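Local coordinates for glutathione S-transferase (PDB 4GF0), which binds glutathione and, as a member of the glutathione S-transferase family, probably catalyses its conjugation to electrophilic substrates, at the interface of chains A and B. Coordinates in Å, arbitrary orientation; residue numbers count along the deposited sequence, not the author numbering. Chains: chain A/B, Glutathione S-transferase.

Three patches sample one two-fold symmetric interface between identical subunits. Contact 1 lies about 21 Å from contact 2 and about 25 Å from contact 3, measured between the centres of their C-alpha atoms, whereas contacts 2 and 3 lie about 11 Å apart and share A:Ser104 and B:Ser104. Helix 89-111 runs through all three: its beginning packs on the N-terminal domain of the partner in contact 1, its middle in contact 2, and its end meets its own copy in contact 3. Glutathione S-transferases are typically dimers, and the two-fold arrangement agrees with that; A:Glu67, in contact 2, also lines the glutathione pocket.

Contact 1: the interface of chains A and B. Residues chain A 89-90, 93-94; chain B 59, 63, 65, 74.
A:Ala93 and A:Gln94, on the first turns of helix 89-111, rest against B:Leu65 of strand 64-66 in an apolar contact between subunits. Both methyl branches of the leucine take part: CD1 meets A:Ala93 CB at 3.8 Å, while CD2 touches A:Gln94 CG at 3.7 Å and also approaches the alanine, the glutamine chain crossing the leucine at nearly a right angle. B:Leu65 CD1 also sits over the centre of the B:Tyr74 ring, 3.8 Å above its plane, and so backs the ring from within its own chain. That ring turns an edge to the helix start: B:Tyr74 CD1 lies 3.6 Å from the carbonyl O of A:Pro89, and CE1 lies 3.9 Å from A:Pro89 CB. B:Tyr74 has CG anti to its own backbone N (chi1 177°), which carries the ring from helix 68-78 across to chain A. A:Thr90 meets B:Leu59 and B:Thr63 tip to tip, its OG1 lying 3.5 Å from B:Leu59 CD1 and its CG2 methyl approaching B:Thr63 CG2. A polar link runs through water 1, between the hydroxyls of A:Thr90 and B:Tyr74; the water lies at the tyrosine edge in the ring plane. This water stands 2.8 Å from A:Thr90 OG1 and 2.6 Å from the phenol OH of B:Tyr74.

Contact 2: the interface of chains A and B. Residues chain A 51, 67, 103-104; chain B 97, 100-101, 104.
A:Ala103 CB meets the edge of the B:Tyr100 ring in its plane, 3.7 Å from CD1, at the apolar centre, where helix 89-111 of each chain meets the other. A:Glu67 and A:Lys51 come in from loops, and A:Glu67 CB packs on B:Tyr100 CB, also at 3.7 Å. Since this glutamate lines the glutathione pocket, the partner helix may help to hold a pocket residue in place. A:Lys51 lays its CD methylene against B:Tyr101 CD1 at 3.5 Å, the lysine chain crossing the ring obliquely at its CD1-CE1 edge. A bend in A:Glu67 at chi2 (-68°) folds its carboxylate back over the backbone of B:Tyr100 and B:Tyr101. OE2 comes to the edge of the B:Tyr101 ring, in its plane, with carboxylate and ring turned 77° apart. Within chain A the same oxygen takes a salt bridge from A:Lys51 NZ at 2.9 Å through its anti lone pair, a pairing that likely offsets the acid's charge. The other oxygen, OE1, receives a weak hydrogen bond from B:Ser104 OG, whose firmer bond goes to B:Tyr100 O at 2.7 Å within its own helix. At the rim, water 2 bridges the subunits, 3.0 Å from A:Lys51 NZ and 3.0 Å from the hydroxyl OG of B:Ser97.

Contact 3: the interface of chains A and B. Residues chain A 104, 108-109, 112, 119; chain B 104, 108, 112, 119.
A:His112 and B:His112 meet edge to edge about the two-fold axis, and each imidazole lies between two indoles. B:Trp119 covers one face of A:His112, its five-membered ring stacked at a centroid distance of 3.7 Å with planes 5° apart. The opposite face carries A:Trp119, whose CZ3 stands 3.3 Å above the centre of the imidazole. B:His112 is enclosed in the same way, so the four side chains form one compact aromatic cluster. In its middle, A:His112 NE2 and B:His112 NE2 share a hydrogen bond of 2.8 Å, 162° at the hydrogen; its direction is not decided, and since both ND1 atoms already donate, one of the rings may carry an extra proton. Each ring's rotation is fixed behind by ND1: A:His112 ND1 donates to A:Val108 O at 2.7 Å, the carbonyl lying within the imidazole plane. Were A:His112 an alanine, B:His112 NE2 would probably lose its mate and a gap would open between the two tryptophans. Beyond the rings, the valines touch tip to tip, A:Val108 CG2 lying 3.7 Å from B:Val108 CG2. The valines belong to the last turn of helix 89-111; the histidines follow its end, and the tryptophans come from the loop between 3-10 helix 116-118 and helix 123-148.

Contact 1: the interface of chains A and B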
loop_
_atom_site.group_PDB
_atom_site.type_symbol
_atom_site.label_atom_id
_atom_site.label_comp_id
_atom_site.label_asym_id
_atom_site.label_seq_id
_atom_site.Cartn_x
_atom_site.Cartn_y
_atom_site.Cartn_z
ATOM N N PRO A 89 10.762 -16.664 1.497
ATOM C CA PRO A 89 9.715 -15.840 2.117
ATOM C C PRO A 89 10.258 -14.638 2.869
ATOM O O PRO A 89 9.597 -13.596 2.862
ATOM C CB PRO A 89 9.046 -16.801 3.106
ATOM C CG PRO A 89 9.260 -18.159 2.497
ATOM C CD PRO A 89 10.648 -18.083 1.889
ATOM N N THR A 90 11.413 -14.769 3.520
ATOM C CA THR A 90 11.958 -13.647 4.270
ATOM C C THR A 90 12.347 -12.512 3.338
ATOM O O THR A 90 12.032 -11.357 3.597
ATOM C CB THR A 90 13.179 -14.046 5.103
ATOM O OG1 THR A 90 12.800 -15.073 6.026
ATOM C CG2 THR A 90 13.698 -12.846 5.878
ATOM N N ALA A 93 9.377 -10.844 1.936
ATOM C CA ALA A 93 8.752 -9.995 2.945
ATOM C C ALA A 93 9.502 -8.670 3.065
ATOM O O ALA A 93 8.910 -7.616 3.299
ATOM C CB ALA A 93 8.675 -10.722 4.299
ATOM N N GLN A 94 10.816 -8.711 2.896
ATOM C CA GLN A 94 11.596 -7.485 2.948
ATOM C C GLN A 94 11.292 -6.628 1.724
ATOM O O GLN A 94 11.260 -5.408 1.815
ATOM C CB GLN A 94 13.086 -7.813 3.063
ATOM C CG GLN A 94 13.444 -8.482 4.380
ATOM C CD GLN A 94 14.841 -9.052 4.386
ATOM O OE1 GLN A 94 15.299 -9.615 3.385
ATOM N NE2 GLN A 94 15.531 -8.925 5.521
ATOM N N LEU B 59 11.979 -12.826 13.612
ATOM C CA LEU B 59 12.156 -14.224 13.226
ATOM C C LEU B 59 13.211 -14.894 14.102
ATOM O O LEU B 59 13.879 -14.230 14.900
ATOM C CB LEU B 59 12.546 -14.336 11.748
ATOM C CG LEU B 59 11.684 -13.582 10.736
ATOM C CD1 LEU B 59 12.108 -13.901 9.299
ATOM C CD2 LEU B 59 10.194 -13.884 10.935
ATOM N N THR B 63 15.983 -11.705 12.340
ATOM C CA THR B 63 15.513 -10.784 11.312
ATOM C C THR B 63 14.261 -10.084 11.836
ATOM O O THR B 63 13.403 -10.719 12.450
ATOM C CB THR B 63 15.162 -11.520 10.004
ATOM O OG1 THR B 63 16.333 -12.170 9.496
ATOM C CG2 THR B 63 14.635 -10.547 8.954
ATOM N N LEU B 65 10.982 -8.006 10.584
ATOM C CA LEU B 65 10.167 -7.614 9.437
ATOM C C LEU B 65 9.113 -6.599 9.884
ATOM O O LEU B 65 8.596 -6.689 10.994
ATOM C CB LEU B 65 9.474 -8.834 8.817
ATOM C CG LEU B 65 10.368 -9.973 8.324
ATOM C CD1 LEU B 65 9.523 -11.177 7.925
ATOM C CD2 LEU B 65 11.224 -9.513 7.145
ATOM N N TYR B 74 3.776 -12.615 4.395
ATOM C CA TYR B 74 4.783 -13.508 4.966
ATOM C C TYR B 74 4.134 -14.701 5.665
ATOM O O TYR B 74 4.549 -15.847 5.484
ATOM C CB TYR B 74 5.702 -12.757 5.941
ATOM C CG TYR B 74 6.713 -13.659 6.612
ATOM C CD1 TYR B 74 7.844 -14.094 5.930
ATOM C CD2 TYR B 74 6.528 -14.086 7.914
ATOM C CE1 TYR B 74 8.769 -14.926 6.540
ATOM C CE2 TYR B 74 7.443 -14.923 8.532
ATOM C CZ TYR B 74 8.554 -15.340 7.843
ATOM O OH TYR B 74 9.461 -16.166 8.466
HETATM O O HOH W 1 11.224 -17.199 6.885
#

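Contact 2: the interface of chains A and B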
loop_
_atom_site.group_PDB
_atom_site.type_symbol
_atom_site.label_atom_id
_atom_site.label_comp_id
_atom_site.label_asym_id
_atom_site.label_seq_id
_atom_site.Cartn_x
_atom_site.Cartn_y
_atom_site.Cartn_z
ATOM N N LYS A 51 -11.754 5.435 -7.726
ATOM C CA LYS A 51 -10.884 6.218 -6.846
ATOM C C LYS A 51 -10.236 7.402 -7.564
ATOM O O LYS A 51 -9.694 8.302 -6.918
ATOM C CB LYS A 51 -9.820 5.319 -6.200
ATOM C CG LYS A 51 -10.412 4.335 -5.203
ATOM C CD LYS A 51 -9.367 3.368 -4.667
ATOM C CE LYS A 51 -9.041 2.290 -5.685
ATOM N NZ LYS A 51 -8.122 1.273 -5.072
ATOM N N GLU A 67 -4.172 -0.109 -7.420
ATOM C CA GLU A 67 -3.148 -0.050 -6.354
ATOM C C GLU A 67 -1.803 -0.571 -6.828
ATOM O O GLU A 67 -1.632 -1.764 -7.082
ATOM C CB GLU A 67 -3.566 -0.739 -5.048
ATOM C CG GLU A 67 -4.834 -0.165 -4.411
ATOM C CD GLU A 67 -4.656 1.248 -3.871
ATOM O OE1 GLU A 67 -3.509 1.647 -3.555
ATOM O OE2 GLU A 67 -5.676 1.961 -3.748
ATOM N N ALA A 103 4.001 2.848 -0.155
ATOM C CA ALA A 103 2.559 3.072 -0.306
ATOM C C ALA A 103 1.928 3.860 0.840
ATOM O O ALA A 103 1.031 4.676 0.615
ATOM C CB ALA A 103 1.824 1.733 -0.471
ATOM N N SER A 104 2.394 3.617 2.064
ATOM C CA SER A 104 1.737 4.148 3.266
ATOM C C SER A 104 2.410 5.389 3.834
ATOM O O SER A 104 1.786 6.158 4.589
ATOM C CB SER A 104 1.698 3.067 4.352
ATOM O OG SER A 104 3.013 2.723 4.776
ATOM N N SER B 97 -5.140 -5.481 -3.560
ATOM C CA SER B 97 -5.619 -4.131 -3.858
ATOM C C SER B 97 -6.314 -3.572 -2.627
ATOM O O SER B 97 -6.127 -2.402 -2.251
ATOM C CB SER B 97 -6.603 -4.155 -5.032
ATOM O OG SER B 97 -7.034 -2.831 -5.331
ATOM N N TYR B 100 -3.534 -2.719 -0.001
ATOM C CA TYR B 100 -2.834 -1.462 -0.283
ATOM C C TYR B 100 -3.751 -0.253 -0.162
ATOM O O TYR B 100 -3.304 0.840 0.196
ATOM C CB TYR B 100 -2.173 -1.482 -1.665
ATOM C CG TYR B 100 -0.833 -2.191 -1.677
ATOM C CD1 TYR B 100 0.331 -1.516 -1.328
ATOM C CD2 TYR B 100 -0.735 -3.535 -2.019
ATOM C CE1 TYR B 100 1.567 -2.156 -1.331
ATOM C CE2 TYR B 100 0.506 -4.184 -2.030
ATOM C CZ TYR B 100 1.645 -3.486 -1.692
ATOM O OH TYR B 100 2.869 -4.126 -1.715
ATOM N N TYR B 101 -5.031 -0.431 -0.462
ATOM C CA TYR B 101 -5.967 0.678 -0.262
ATOM C C TYR B 101 -6.034 1.037 1.213
ATOM O O TYR B 101 -6.039 2.218 1.591
ATOM C CB TYR B 101 -7.363 0.330 -0.780
ATOM C CG TYR B 101 -8.386 1.404 -0.484
ATOM C CD1 TYR B 101 -8.549 2.492 -1.330
ATOM C CD2 TYR B 101 -9.192 1.322 0.646
ATOM C CE1 TYR B 101 -9.500 3.480 -1.059
ATOM C CE2 TYR B 101 -10.131 2.308 0.933
ATOM C CZ TYR B 101 -10.285 3.376 0.071
ATOM O OH TYR B 101 -11.227 4.349 0.353
ATOM N N SER B 104 -2.695 2.785 2.239
ATOM C CA SER B 104 -2.342 4.055 1.601
ATOM C C SER B 104 -3.419 5.113 1.727
ATOM O O SER B 104 -3.148 6.310 1.575
ATOM C CB SER B 104 -2.048 3.837 0.115
ATOM O OG SER B 104 -3.220 3.391 -0.561
HETATM O O HOH W 2 -8.902 -1.211 -3.620
#

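Contact 3: the interface of chains A and B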
loop_
_atom_site.group_PDB
_atom_site.type_symbol
_atom_site.label_atom_id
_atom_site.label_comp_id
_atom_site.label_asym_id
_atom_site.label_seq_id
_atom_site.Cartn_x
_atom_site.Cartn_y
_atom_site.Cartn_z
ATOM N N SER A 104 2.394 3.617 2.064
ATOM C CA SER A 104 1.737 4.148 3.266
ATOM C C SER A 104 2.410 5.389 3.834
ATOM O O SER A 104 1.786 6.158 4.589
ATOM C CB SER A 104 1.698 3.067 4.352
ATOM O OG SER A 104 3.013 2.723 4.776
ATOM N N VAL A 108 2.723 8.924 0.501
ATOM C CA VAL A 108 1.780 9.732 1.267
ATOM C C VAL A 108 2.371 11.095 1.644
ATOM O O VAL A 108 1.680 12.114 1.548
ATOM C CB VAL A 108 1.267 8.977 2.516
ATOM C CG1 VAL A 108 0.518 9.922 3.463
ATOM C CG2 VAL A 108 0.372 7.808 2.089
ATOM N N ALA A 109 3.643 11.120 2.049
ATOM C CA ALA A 109 4.324 12.385 2.327
ATOM C C ALA A 109 4.368 13.268 1.084
ATOM O O ALA A 109 4.114 14.471 1.155
ATOM C CB ALA A 109 5.736 12.150 2.872
ATOM N N HIS A 112 1.082 15.127 0.031
ATOM C CA HIS A 112 0.688 16.325 0.770
ATOM C C HIS A 112 1.145 17.616 0.096
ATOM O O HIS A 112 0.751 18.713 0.510
ATOM C CB HIS A 112 1.173 16.260 2.222
ATOM C CG HIS A 112 0.352 15.364 3.084
ATOM N ND1 HIS A 112 0.400 13.979 3.001
ATOM C CD2 HIS A 112 -0.576 15.642 4.029
ATOM C CE1 HIS A 112 -0.441 13.460 3.871
ATOM N NE2 HIS A 112 -1.047 14.449 4.511
ATOM N N TRP A 119 -7.336 15.827 2.760
ATOM C CA TRP A 119 -7.407 15.692 4.211
ATOM C C TRP A 119 -7.751 16.993 4.935
ATOM O O TRP A 119 -7.956 16.987 6.143
ATOM C CB TRP A 119 -6.079 15.149 4.764
ATOM C CG TRP A 119 -5.649 13.878 4.119
ATOM C CD1 TRP A 119 -6.160 12.637 4.344
ATOM C CD2 TRP A 119 -4.610 13.721 3.140
ATOM N NE1 TRP A 119 -5.510 11.709 3.549
ATOM C CE2 TRP A 119 -4.554 12.349 2.813
ATOM C CE3 TRP A 119 -3.732 14.605 2.507
ATOM C CZ2 TRP A 119 -3.645 11.840 1.871
ATOM C CZ3 TRP A 119 -2.830 14.099 1.587
ATOM C CH2 TRP A 119 -2.796 12.726 1.272
ATOM N N SER B 104 -2.695 2.785 2.239
ATOM C CA SER B 104 -2.342 4.055 1.601
ATOM C C SER B 104 -3.419 5.113 1.727
ATOM O O SER B 104 -3.148 6.310 1.575
ATOM C CB SER B 104 -2.048 3.837 0.115
ATOM O OG SER B 104 -3.220 3.391 -0.561
ATOM N N VAL B 108 -4.429 5.951 6.378
ATOM C CA VAL B 108 -3.884 7.302 6.265
ATOM C C VAL B 108 -4.911 8.367 6.653
ATOM O O VAL B 108 -4.600 9.313 7.388
ATOM C CB VAL B 108 -3.339 7.557 4.841
ATOM C CG1 VAL B 108 -2.955 9.033 4.654
ATOM C CG2 VAL B 108 -2.135 6.658 4.583
ATOM N N HIS B 112 -4.825 11.116 10.213
ATOM C CA HIS B 112 -4.841 12.576 10.295
ATOM C C HIS B 112 -5.617 13.071 11.504
ATOM O O HIS B 112 -5.598 14.266 11.790
ATOM C CB HIS B 112 -5.419 13.211 9.025
ATOM C CG HIS B 112 -4.488 13.203 7.863
ATOM N ND1 HIS B 112 -4.203 12.067 7.121
ATOM C CD2 HIS B 112 -3.759 14.195 7.287
ATOM C CE1 HIS B 112 -3.356 12.358 6.162
ATOM N NE2 HIS B 112 -3.071 13.657 6.242
ATOM N N TRP B 119 2.540 15.734 9.076
ATOM C CA TRP B 119 2.468 16.423 7.796
ATOM C C TRP B 119 2.255 17.918 7.879
ATOM O O TRP B 119 2.267 18.596 6.851
ATOM C CB TRP B 119 1.358 15.824 6.934
ATOM C CG TRP B 119 1.460 14.351 6.728
ATOM C CD1 TRP B 119 2.320 13.694 5.894
ATOM C CD2 TRP B 119 0.650 13.345 7.349
ATOM N NE1 TRP B 119 2.098 12.339 5.961
ATOM C CE2 TRP B 119 1.084 12.096 6.848
ATOM C CE3 TRP B 119 -0.390 13.378 8.285
ATOM C CZ2 TRP B 119 0.501 10.883 7.246
ATOM C CZ3 TRP B 119 -0.969 12.180 8.680
ATOM C CH2 TRP B 119 -0.519 10.944 8.160
#